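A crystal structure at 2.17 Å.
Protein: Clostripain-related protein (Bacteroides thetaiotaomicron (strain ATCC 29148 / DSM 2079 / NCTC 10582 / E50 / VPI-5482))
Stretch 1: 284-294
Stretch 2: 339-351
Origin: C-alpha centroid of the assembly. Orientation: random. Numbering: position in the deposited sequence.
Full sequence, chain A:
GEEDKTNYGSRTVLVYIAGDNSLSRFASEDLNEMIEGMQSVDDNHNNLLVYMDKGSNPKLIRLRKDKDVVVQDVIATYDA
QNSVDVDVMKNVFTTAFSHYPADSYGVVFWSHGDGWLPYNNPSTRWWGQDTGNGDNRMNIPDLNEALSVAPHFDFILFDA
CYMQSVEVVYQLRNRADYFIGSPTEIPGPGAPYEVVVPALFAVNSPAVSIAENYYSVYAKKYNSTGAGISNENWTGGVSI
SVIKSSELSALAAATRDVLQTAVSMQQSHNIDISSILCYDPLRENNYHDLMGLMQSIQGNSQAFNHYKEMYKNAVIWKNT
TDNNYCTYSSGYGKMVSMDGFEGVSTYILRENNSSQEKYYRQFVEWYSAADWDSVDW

Stretch 1 (284-294) ENNYHDLMGLM
Stretch 2 339-351: DGFEGVSTYILRE

Contact between residues 284-294 and 339-351 of the clostripain-related protein, two segments of one chain that meet in a short antiparallel bridge and bury 771 Å² between them. Stretch 1 runs as a loop to Tyr 287, extends at His 288 and Asp 289 (phi/psi -126/155 and -68/123), and turns into a helix from Leu 290 onward; stretch 2 is extended at Ser 345 and Thr 346 (-104/168 and -154/159), with loop before and after. His 288 and Thr 346 form the hydrogen-bonded pair, CA-CA 5.5 Å: His 288 N donates to Thr 346 O (3.1 Å, nearly linear at 170°), and Thr 346 N donates to His 288 O (2.9 Å, more bent at 134°). Asp 289 and Ser 345 are the non-hydrogen-bonded pair, CA-CA 4.6 Å, with diverging side chains. Just beyond the two bridge pairs, Leu 290 N donates to Val 344 O (3.0 Å, 175°), so the first helical residue still spends its amide on the other stretch.

Asp 289 joins the bridge to the helix. Its CA-CB bond points away from stretch 2, but chi1 t (-173°) with chi2 77° brings the carboxylate back. OD1 of Asp 289 accepts from Glu 342 N at 2.9 Å, while OD2 of Asp 289 accepts from Gly 292 N at 3.0 Å, capping the helix; one carboxylate thus fixes the helix start and the incoming loop. Water 2 donates to Asp 289 OD2 (2.8 Å) and Gly 340 O (2.6 Å), linking two acceptors. Gly 340 (108/-1) and Gly 343 (101/-7) take positive phi, where a CB would jam against the preceding carbonyl. Between them, Glu 342 points its CA-CB bond toward stretch 1 and, with chi1 m, sets CG of Glu 342 3.7 Å from Met 291 CB, and chi2 m then directs the rest of the chain, whose end leads away.

His 288 and Thr 346 share a face of the bridge. His 288 (chi1 m, chi2 91°) offers a ring face to Ile 348, whose m,t rotamer sets CD1 3.9 Å from the His 288 ring centroid, 30° off the normal, a CH-pi contact. Arg 350 NH2 lies at the edge of the same ring, 3.1 Å from His 288 CE1. Leu 290 and Leu 293, both t,p, pack against this side: Thr 346 CG2, with chi1 t, is 3.7 Å from Leu 290 CA and 3.8 Å from Leu 293 CD2, and Leu 293 CD1 reaches Ile 348 CG1 at 3.8 Å.

Water 1 accepts from Ile 348 N (2.6 Å) and Arg 350 NH1 (3.3 Å), donates to Asn 286 O (3.1 Å), and hydrogen-bonds to His 288 ND1 (2.8 Å), extending the polar connection beyond the bridge. Tyr 287 (chi1 m, chi2 -84°) has Ser 345 OG near its ring plane, 3.4 Å from Tyr 287 CD1. Tyr 347 starts away from stretch 1, but chi1 t brings its ring edge to Asn 286 O, 3.5 Å from Tyr 347 CD1.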

# COMPACT_ATOMS: atom_id res chain seq x y z
N GLU A 284 -3.44 2.40 -18.69
CA GLU A 284 -3.03 3.75 -19.10
C GLU A 284 -1.51 3.97 -19.16
O GLU A 284 -1.07 5.02 -19.62
CB GLU A 284 -3.66 4.78 -18.16
N ASN A 285 -0.72 2.99 -18.71
CA ASN A 285 0.75 3.11 -18.70
C ASN A 285 1.18 4.31 -17.87
O ASN A 285 2.07 5.07 -18.24
CB ASN A 285 1.31 3.20 -20.13
CG ASN A 285 1.33 1.85 -20.84
OD1 ASN A 285 0.30 1.18 -20.97
ND2 ASN A 285 2.50 1.45 -21.29
N ASN A 286 0.52 4.47 -16.73
CA ASN A 286 0.81 5.53 -15.78
C ASN A 286 2.02 5.22 -14.90
O ASN A 286 2.63 6.14 -14.34
CB ASN A 286 -0.40 5.78 -14.87
CG ASN A 286 -1.51 6.54 -15.58
OD1 ASN A 286 -1.25 7.32 -16.48
ND2 ASN A 286 -2.75 6.33 -15.15
N TYR A 287 2.38 3.94 -14.81
CA TYR A 287 3.37 3.47 -13.84
C TYR A 287 4.58 2.76 -14.45
O TYR A 287 4.45 1.71 -15.06
CB TYR A 287 2.72 2.51 -12.83
CG TYR A 287 1.57 3.11 -12.07
CD1 TYR A 287 1.80 3.87 -10.94
CD2 TYR A 287 0.26 2.92 -12.49
CE1 TYR A 287 0.75 4.42 -10.23
CE2 TYR A 287 -0.79 3.47 -11.80
CZ TYR A 287 -0.53 4.22 -10.66
OH TYR A 287 -1.57 4.76 -9.95
N HIS A 288 5.77 3.33 -14.23
CA HIS A 288 7.02 2.74 -14.70
C HIS A 288 8.02 2.54 -13.57
O HIS A 288 7.97 3.26 -12.58
CB HIS A 288 7.64 3.62 -15.79
CG HIS A 288 6.85 3.64 -17.06
ND1 HIS A 288 5.87 4.58 -17.30
CD2 HIS A 288 6.87 2.83 -18.13
CE1 HIS A 288 5.32 4.34 -18.49
NE2 HIS A 288 5.92 3.29 -19.01
N ASP A 289 8.94 1.60 -13.74
CA ASP A 289 9.94 1.37 -12.72
C ASP A 289 10.91 2.55 -12.60
O ASP A 289 11.57 2.95 -13.57
CB ASP A 289 10.70 0.08 -13.01
CG ASP A 289 11.65 -0.29 -11.87
OD1 ASP A 289 11.18 -0.81 -10.82
OD2 ASP A 289 12.86 -0.07 -12.05
N LEU A 290 10.99 3.10 -11.39
CA LEU A 290 11.81 4.28 -11.11
C LEU A 290 13.29 4.08 -11.44
O LEU A 290 13.91 4.98 -12.02
CB LEU A 290 11.67 4.69 -9.64
CG LEU A 290 12.53 5.86 -9.19
CD1 LEU A 290 12.10 7.15 -9.88
CD2 LEU A 290 12.48 6.03 -7.69
N MET A 291 13.87 2.93 -11.09
CA MET A 291 15.27 2.68 -11.43
C MET A 291 15.45 2.58 -12.94
O MET A 291 16.45 3.04 -13.48
CB MET A 291 15.80 1.40 -10.75
CG MET A 291 17.27 1.07 -11.12
SD MET A 291 18.48 2.32 -10.63
CE MET A 291 18.76 1.88 -8.92
N GLY A 292 14.46 1.97 -13.60
CA GLY A 292 14.47 1.81 -15.04
C GLY A 292 14.45 3.16 -15.71
O GLY A 292 15.15 3.39 -16.69
N LEU A 293 13.68 4.09 -15.15
CA LEU A 293 13.67 5.46 -15.66
C LEU A 293 15.04 6.13 -15.54
O LEU A 293 15.52 6.75 -16.49
CB LEU A 293 12.62 6.30 -14.93
CG LEU A 293 12.57 7.78 -15.33
CD1 LEU A 293 12.33 7.93 -16.81
CD2 LEU A 293 11.51 8.54 -14.55
N MET A 294 15.67 6.02 -14.37
CA MET A 294 16.92 6.75 -14.09
C MET A 294 18.10 6.18 -14.88
O MET A 294 19.02 6.91 -15.26
CB MET A 294 17.21 6.72 -12.59
CG MET A 294 16.14 7.41 -11.75
SD MET A 294 16.03 9.19 -12.07
CE MET A 294 14.42 9.29 -12.76
N ASP A 339 10.11 -8.69 -15.41
CA ASP A 339 11.53 -8.50 -15.71
C ASP A 339 11.91 -7.02 -15.66
O ASP A 339 11.34 -6.20 -16.37
CB ASP A 339 11.84 -9.08 -17.09
CG ASP A 339 13.31 -9.02 -17.42
OD1 ASP A 339 14.05 -9.94 -17.01
OD2 ASP A 339 13.72 -8.05 -18.10
N GLY A 340 12.85 -6.68 -14.78
CA GLY A 340 13.27 -5.30 -14.59
C GLY A 340 12.81 -4.69 -13.28
O GLY A 340 13.11 -3.54 -12.97
N PHE A 341 12.07 -5.47 -12.49
CA PHE A 341 11.44 -4.99 -11.26
C PHE A 341 12.44 -4.52 -10.21
O PHE A 341 13.31 -5.28 -9.77
CB PHE A 341 10.57 -6.12 -10.70
CG PHE A 341 10.07 -5.89 -9.30
CD1 PHE A 341 8.94 -5.12 -9.07
CD2 PHE A 341 10.68 -6.52 -8.23
CE1 PHE A 341 8.46 -4.94 -7.79
CE2 PHE A 341 10.20 -6.35 -6.94
CZ PHE A 341 9.10 -5.56 -6.72
N GLU A 342 12.32 -3.27 -9.79
CA GLU A 342 13.19 -2.80 -8.73
C GLU A 342 12.39 -2.33 -7.52
O GLU A 342 12.96 -1.85 -6.54
CB GLU A 342 14.12 -1.70 -9.23
CG GLU A 342 15.13 -2.18 -10.30
CD GLU A 342 16.12 -3.22 -9.78
OE1 GLU A 342 16.77 -3.87 -10.63
OE2 GLU A 342 16.27 -3.39 -8.54
N GLY A 343 11.07 -2.49 -7.60
CA GLY A 343 10.24 -2.36 -6.42
C GLY A 343 9.49 -1.07 -6.22
O GLY A 343 8.68 -0.97 -5.29
N VAL A 344 9.74 -0.07 -7.06
CA VAL A 344 9.10 1.24 -6.90
C VAL A 344 8.67 1.83 -8.24
O VAL A 344 9.38 1.70 -9.24
CB VAL A 344 10.04 2.25 -6.17
CG1 VAL A 344 9.32 3.58 -5.92
CG2 VAL A 344 10.51 1.67 -4.86
N SER A 345 7.49 2.45 -8.28
CA SER A 345 7.02 3.06 -9.53
C SER A 345 7.16 4.57 -9.50
O SER A 345 7.39 5.17 -8.45
CB SER A 345 5.56 2.69 -9.82
OG SER A 345 4.69 3.56 -9.12
N THR A 346 7.00 5.18 -10.67
CA THR A 346 7.08 6.61 -10.83
C THR A 346 6.26 7.02 -12.05
O THR A 346 5.99 6.19 -12.94
CB THR A 346 8.54 7.10 -11.01
OG1 THR A 346 8.58 8.53 -11.04
CG2 THR A 346 9.12 6.56 -12.30
N TYR A 347 5.86 8.28 -12.09
CA TYR A 347 5.25 8.84 -13.29
C TYR A 347 6.33 9.45 -14.19
O TYR A 347 7.23 10.16 -13.73
CB TYR A 347 4.21 9.89 -12.91
CG TYR A 347 3.48 10.45 -14.09
CD1 TYR A 347 2.66 9.64 -14.87
CD2 TYR A 347 3.59 11.79 -14.42
CE1 TYR A 347 1.99 10.15 -15.96
CE2 TYR A 347 2.91 12.31 -15.51
CZ TYR A 347 2.11 11.49 -16.28
OH TYR A 347 1.43 12.00 -17.36
N ILE A 348 6.25 9.15 -15.49
CA ILE A 348 7.15 9.77 -16.46
C ILE A 348 6.44 10.91 -17.16
O ILE A 348 5.55 10.68 -17.98
CB ILE A 348 7.64 8.75 -17.49
CG1 ILE A 348 8.51 7.67 -16.81
CG2 ILE A 348 8.38 9.44 -18.62
CD1 ILE A 348 8.88 6.52 -17.73
N LEU A 349 6.81 12.15 -16.83
CA LEU A 349 6.18 13.32 -17.44
C LEU A 349 6.26 13.24 -18.96
O LEU A 349 7.33 13.06 -19.52
CB LEU A 349 6.83 14.61 -16.95
CG LEU A 349 6.57 14.95 -15.48
CD1 LEU A 349 7.55 16.01 -14.98
CD2 LEU A 349 5.13 15.43 -15.29
N ARG A 350 5.11 13.37 -19.61
CA ARG A 350 5.06 13.25 -21.05
C ARG A 350 4.79 14.60 -21.71
O ARG A 350 4.70 14.68 -22.94
CB ARG A 350 4.01 12.23 -21.46
CG ARG A 350 4.30 10.82 -20.97
CD ARG A 350 3.02 10.02 -20.96
NE ARG A 350 3.22 8.58 -20.85
CZ ARG A 350 3.44 7.94 -19.71
NH1 ARG A 350 3.53 8.62 -18.57
NH2 ARG A 350 3.58 6.62 -19.71
N GLU A 351 4.66 15.64 -20.89
CA GLU A 351 4.48 17.01 -21.38
C GLU A 351 3.30 17.15 -22.34
O GLU A 351 3.48 17.55 -23.49
CB GLU A 351 5.76 17.50 -22.07
CG GLU A 351 6.97 17.63 -21.16
CD GLU A 351 6.95 18.89 -20.32
OE1 GLU A 351 5.99 19.69 -20.45
OE2 GLU A 351 7.89 19.09 -19.52
O HOH W 1 5.04 6.96 -16.19
O HOH W 2 14.17 -1.39 -14.08